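Local coordinates for LIM domain only protein 7 (Homo sapiens, PDB 2EAQ) that probably acts as a scaffold in protein-protein interactions, its PDZ domain being of the kind that captures short C-terminal peptide tails, at residues Gln1-Thr12 / Thr78-Gly89. Residues are numbered along the deposited sequence; the frame is centred on the assembly and turned at random.
Sequences QFSDMRISINQT and TGHLVMDVRRYG. With NI (nickel (II) ion), chain B.
Arg6 and Asp84 form a non-hydrogen-bonded pair of the antiparallel strands 2-10 and 80-88, their side chains side by side on one face. The guanidinium comes side-on: NE of Arg6 meets OD1 of Asp84 at 2.8 Å on its syn lone pair, and NH2 reaches OD2. The two planes lie only 18° apart, and a bend at chi3 (-79°) sets the guanidinium alongside the carboxylate. A leucine at Asp84 has no carboxylate oxygens and would probably leave the Arg6 charge without its mate and its guanidinium free to swing. On this same solvent-facing side Asp4 OD1 sits 2.9 Å from Arg86 NE, but well out of the guanidinium plane, a pairing of charges alone. Farther along, Asn10 OD1 takes the ND1 proton of His80 at 2.9 Å, nearly straight, fixing the ring whose NE2 binds nickel. The other face is tightly packed. Ile9 CD1 presses on Met83 SD at 3.5 Å, Ile7 CD1 touches Val85 CG2, and Phe19 and helix 65-78 cover Leu81. Toward the chain termini, Met5 SD lies 3.5 Å above CZ of Arg87, whose NE is salt-bridged to Asp50. Backbone hydrogen bonds run the length of this ladder, which pairs the first and last strands of the PDZ fold.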
loop_
_atom_site.group_PDB
_atom_site.type_symbol
_atom_site.label_atom_id
_atom_site.label_comp_id
_atom_site.label_asym_id
_atom_site.label_seq_id
_atom_site.Cartn_x
_atom_site.Cartn_y
_atom_site.Cartn_z
ATOM N N GLN A 1 -8.990 -9.336 17.226
ATOM C CA GLN A 1 -9.247 -7.864 17.229
ATOM C C GLN A 1 -8.779 -7.255 15.893
ATOM O O GLN A 1 -9.115 -6.107 15.578
ATOM C CB GLN A 1 -8.512 -7.235 18.409
ATOM C CG GLN A 1 -9.224 -6.072 19.085
ATOM C CD GLN A 1 -8.588 -5.715 20.429
ATOM O OE1 GLN A 1 -7.364 -5.593 20.536
ATOM N NE2 GLN A 1 -9.418 -5.541 21.459
ATOM N N PHE A 2 -8.014 -8.004 15.097
ATOM C CA PHE A 2 -7.613 -7.441 13.816
ATOM C C PHE A 2 -8.491 -8.028 12.729
ATOM O O PHE A 2 -8.993 -9.144 12.873
ATOM C CB PHE A 2 -6.148 -7.723 13.502
ATOM C CG PHE A 2 -5.886 -9.055 12.851
ATOM C CD1 PHE A 2 -5.062 -9.982 13.476
ATOM C CD2 PHE A 2 -6.389 -9.357 11.569
ATOM C CE1 PHE A 2 -4.733 -11.191 12.844
ATOM C CE2 PHE A 2 -6.068 -10.562 10.922
ATOM C CZ PHE A 2 -5.246 -11.476 11.554
ATOM N N SER A 3 -8.694 -7.255 11.663
ATOM C CA SER A 3 -9.471 -7.685 10.512
ATOM C C SER A 3 -8.615 -7.591 9.284
ATOM O O SER A 3 -7.854 -6.630 9.147
ATOM C CB SER A 3 -10.664 -6.784 10.306
ATOM O OG SER A 3 -11.460 -6.790 11.476
ATOM N N ASP A 4 -8.685 -8.592 8.433
ATOM C CA ASP A 4 -7.988 -8.615 7.171
ATOM C C ASP A 4 -8.944 -8.038 6.167
ATOM O O ASP A 4 -10.152 -8.310 6.247
ATOM C CB ASP A 4 -7.616 -10.029 6.718
ATOM C CG ASP A 4 -6.427 -10.561 7.455
ATOM O OD1 ASP A 4 -5.629 -9.725 7.891
ATOM O OD2 ASP A 4 -6.285 -11.788 7.609
ATOM N N MET A 5 -8.435 -7.231 5.238
ATOM C CA MET A 5 -9.300 -6.643 4.212
ATOM C C MET A 5 -8.495 -6.323 2.970
ATOM O O MET A 5 -7.249 -6.347 2.999
ATOM C CB MET A 5 -9.989 -5.420 4.728
ATOM C CG MET A 5 -9.010 -4.346 5.171
ATOM S SD MET A 5 -9.513 -2.844 6.187
ATOM C CE MET A 5 -10.400 -3.213 6.745
ATOM N N ARG A 6 -9.195 -6.075 1.869
ATOM C CA ARG A 6 -8.576 -5.789 0.583
ATOM C C ARG A 6 -8.982 -4.385 0.216
ATOM O O ARG A 6 -10.167 -4.048 0.355
ATOM C CB ARG A 6 -9.062 -6.811 -0.465
ATOM C CG ARG A 6 -8.448 -6.734 -1.821
ATOM C CD ARG A 6 -8.709 -8.101 -2.483
ATOM N NE ARG A 6 -7.725 -9.071 -1.956
ATOM C CZ ARG A 6 -7.752 -10.394 -2.163
ATOM N NH1 ARG A 6 -8.733 -10.956 -2.879
ATOM N NH2 ARG A 6 -6.778 -11.170 -1.677
ATOM N N ILE A 7 -8.059 -3.522 -0.191
ATOM C CA ILE A 7 -8.404 -2.144 -0.528
ATOM C C ILE A 7 -7.933 -1.841 -1.938
ATOM O O ILE A 7 -6.755 -2.023 -2.246
ATOM C CB ILE A 7 -7.752 -1.194 0.462
ATOM C CG1 ILE A 7 -8.223 -1.515 1.888
ATOM C CG2 ILE A 7 -8.076 0.289 0.083
ATOM C CD1 ILE A 7 -7.629 -0.540 2.979
ATOM N N SER A 8 -8.832 -1.399 -2.806
ATOM C CA SER A 8 -8.487 -1.094 -4.179
ATOM C C SER A 8 -8.271 0.395 -4.346
ATOM O O SER A 8 -9.102 1.188 -3.939
ATOM C CB SER A 8 -9.634 -1.550 -5.067
ATOM O OG SER A 8 -9.163 -1.405 -6.451
ATOM N N ILE A 9 -7.111 0.743 -4.893
ATOM C CA ILE A 9 -6.699 2.160 -5.099
ATOM C C ILE A 9 -6.354 2.261 -6.580
ATOM O O ILE A 9 -5.718 1.366 -7.131
ATOM C CB ILE A 9 -5.470 2.563 -4.200
ATOM C CG1 ILE A 9 -5.720 2.027 -2.785
ATOM C CG2 ILE A 9 -5.296 4.074 -4.229
ATOM C CD1 ILE A 9 -4.618 2.387 -1.798
ATOM N N ASN A 10 -6.787 3.327 -7.237
ATOM C CA ASN A 10 -6.582 3.472 -8.696
ATOM C C ASN A 10 -6.299 4.882 -9.084
ATOM O O ASN A 10 -6.897 5.800 -8.506
ATOM C CB ASN A 10 -7.843 3.039 -9.457
ATOM C CG ASN A 10 -8.218 1.610 -9.169
ATOM O OD1 ASN A 10 -7.705 0.684 -9.790
ATOM N ND2 ASN A 10 -9.087 1.411 -8.198
ATOM N N GLN A 11 -5.376 5.093 -10.032
ATOM C CA GLN A 11 -5.125 6.439 -10.547
ATOM C C GLN A 11 -4.638 6.295 -11.975
ATOM O O GLN A 11 -4.515 5.176 -12.465
ATOM C CB GLN A 11 -4.137 7.207 -9.631
ATOM C CG GLN A 11 -2.745 6.593 -9.599
ATOM C CD GLN A 11 -1.782 7.335 -8.760
ATOM O OE1 GLN A 11 -0.571 7.291 -9.066
ATOM N NE2 GLN A 11 -2.233 8.024 -7.800
ATOM N N THR A 12 -4.428 7.410 -12.654
ATOM C CA THR A 12 -4.022 7.318 -14.067
ATOM C C THR A 12 -2.735 6.557 -14.248
ATOM O O THR A 12 -1.785 6.769 -13.490
ATOM C CB THR A 12 -3.807 8.704 -14.584
ATOM O OG1 THR A 12 -5.008 9.440 -14.340
ATOM C CG2 THR A 12 -3.640 8.681 -16.104
ATOM N N THR A 78 1.154 1.156 -13.575
ATOM C CA THR A 78 -0.165 0.672 -14.073
ATOM C C THR A 78 -1.316 1.542 -13.512
ATOM O O THR A 78 -2.431 1.573 -14.110
ATOM C CB THR A 78 -0.463 -0.777 -13.639
ATOM O OG1 THR A 78 -0.597 -0.822 -12.213
ATOM C CG2 THR A 78 0.647 -1.721 -14.054
ATOM N N GLY A 79 -1.089 2.179 -12.357
ATOM C CA GLY A 79 -2.157 2.931 -11.722
ATOM C C GLY A 79 -3.113 2.097 -10.901
ATOM O O GLY A 79 -4.151 2.605 -10.435
ATOM N N HIS A 80 -2.833 0.817 -10.736
ATOM C CA HIS A 80 -3.722 -0.059 -9.966
ATOM C C HIS A 80 -2.996 -0.672 -8.799
ATOM O O HIS A 80 -1.885 -1.245 -8.923
ATOM C CB HIS A 80 -4.267 -1.232 -10.818
ATOM C CG HIS A 80 -4.954 -0.827 -12.075
ATOM N ND1 HIS A 80 -6.127 -0.097 -12.083
ATOM C CD2 HIS A 80 -4.623 -1.039 -13.360
ATOM C CE1 HIS A 80 -6.474 0.148 -13.334
ATOM N NE2 HIS A 80 -5.570 -0.409 -14.127
ATOM N N LEU A 81 -3.582 -0.507 -7.639
ATOM C CA LEU A 81 -2.992 -1.041 -6.443
ATOM C C LEU A 81 -4.068 -1.722 -5.600
ATOM O O LEU A 81 -4.871 -1.034 -4.987
ATOM C CB LEU A 81 -2.348 0.153 -5.743
ATOM C CG LEU A 81 -1.468 -0.078 -4.558
ATOM C CD1 LEU A 81 -0.287 -0.986 -4.886
ATOM C CD2 LEU A 81 -1.007 1.328 -4.123
ATOM N N VAL A 82 -4.077 -3.051 -5.570
ATOM C CA VAL A 82 -5.029 -3.826 -4.763
ATOM C C VAL A 82 -4.201 -4.285 -3.556
ATOM O O VAL A 82 -3.325 -5.162 -3.702
ATOM C CB VAL A 82 -5.601 -5.020 -5.532
ATOM C CG1 VAL A 82 -6.538 -5.875 -4.654
ATOM C CG2 VAL A 82 -6.474 -4.519 -6.682
ATOM N N MET A 83 -4.501 -3.708 -2.401
ATOM C CA MET A 83 -3.704 -3.955 -1.194
ATOM C C MET A 83 -4.341 -4.865 -0.214
ATOM O O MET A 83 -5.517 -4.650 0.106
ATOM C CB MET A 83 -3.440 -2.629 -0.481
ATOM C CG MET A 83 -2.934 -1.427 -1.360
ATOM S SD MET A 83 -2.411 0.073 -0.355
ATOM C CE MET A 83 -2.044 -0.891 1.190
ATOM N N ASP A 84 -3.647 -5.879 0.238
ATOM C CA ASP A 84 -4.207 -6.707 1.311
ATOM C C ASP A 84 -3.615 -6.144 2.591
ATOM O O ASP A 84 -2.377 -6.022 2.677
ATOM C CB ASP A 84 -3.808 -8.165 1.136
ATOM C CG ASP A 84 -4.560 -8.832 0.044
ATOM O OD1 ASP A 84 -5.488 -8.218 -0.456
ATOM O OD2 ASP A 84 -4.228 -9.977 -0.281
ATOM N N VAL A 85 -4.437 -5.679 3.510
ATOM C CA VAL A 85 -3.993 -5.117 4.755
ATOM C C VAL A 85 -4.643 -5.774 5.940
ATOM O O VAL A 85 -5.657 -6.475 5.838
ATOM C CB VAL A 85 -4.240 -3.551 4.824
ATOM C CG1 VAL A 85 -3.704 -2.860 3.565
ATOM C CG2 VAL A 85 -5.683 -3.227 5.019
ATOM N N ARG A 86 -4.049 -5.556 7.094
ATOM C CA ARG A 86 -4.556 -6.038 8.389
ATOM C C ARG A 86 -4.728 -4.774 9.211
ATOM O O ARG A 86 -3.776 -4.015 9.457
ATOM C CB ARG A 86 -3.525 -6.967 9.026
ATOM C CG ARG A 86 -3.938 -7.532 10.347
ATOM C CD ARG A 86 -3.219 -8.851 10.587
ATOM N NE ARG A 86 -3.057 -9.532 9.311
ATOM C CZ ARG A 86 -3.087 -10.842 9.116
ATOM N NH1 ARG A 86 -3.287 -11.662 10.132
ATOM N NH2 ARG A 86 -2.886 -11.331 7.892
ATOM N N ARG A 87 -5.939 -4.547 9.689
ATOM C CA ARG A 87 -6.311 -3.380 10.473
ATOM C C ARG A 87 -6.577 -3.810 11.889
ATOM O O ARG A 87 -7.414 -4.695 12.130
ATOM C CB ARG A 87 -7.546 -2.726 9.856
ATOM C CG ARG A 87 -7.951 -1.451 10.611
ATOM C CD ARG A 87 -8.987 -0.630 9.871
ATOM N NE ARG A 87 -8.419 -0.133 8.613
ATOM C CZ ARG A 87 -9.126 0.344 7.582
ATOM N NH1 ARG A 87 -10.477 0.381 7.638
ATOM N NH2 ARG A 87 -8.492 0.785 6.496
ATOM N N TYR A 88 -5.853 -3.204 12.827
ATOM C CA TYR A 88 -6.037 -3.640 14.204
ATOM C C TYR A 88 -7.080 -2.784 14.891
ATOM O O TYR A 88 -7.143 -1.574 14.691
ATOM C CB TYR A 88 -4.669 -3.610 14.915
ATOM C CG TYR A 88 -3.638 -4.577 14.309
ATOM C CD1 TYR A 88 -3.452 -5.875 14.821
ATOM C CD2 TYR A 88 -2.874 -4.198 13.180
ATOM C CE1 TYR A 88 -2.516 -6.757 14.222
ATOM C CE2 TYR A 88 -1.971 -5.056 12.587
ATOM C CZ TYR A 88 -1.780 -6.321 13.104
ATOM O OH TYR A 88 -0.802 -7.073 12.513
ATOM N N GLY A 89 -7.938 -3.413 15.689
ATOM C CA GLY A 89 -8.973 -2.652 16.367
ATOM C C GLY A 89 -8.583 -2.206 17.773
ATOM O O GLY A 89 -8.097 -1.044 17.868
HETATM NI NI NI B . -5.372 -0.481 -16.312
HETATM O O HOH W 1 -10.043 -4.271 12.484
HETATM O O HOH W 2 -3.439 0.247 -16.078
HETATM O O HOH W 3 -4.658 -2.412 -16.382
#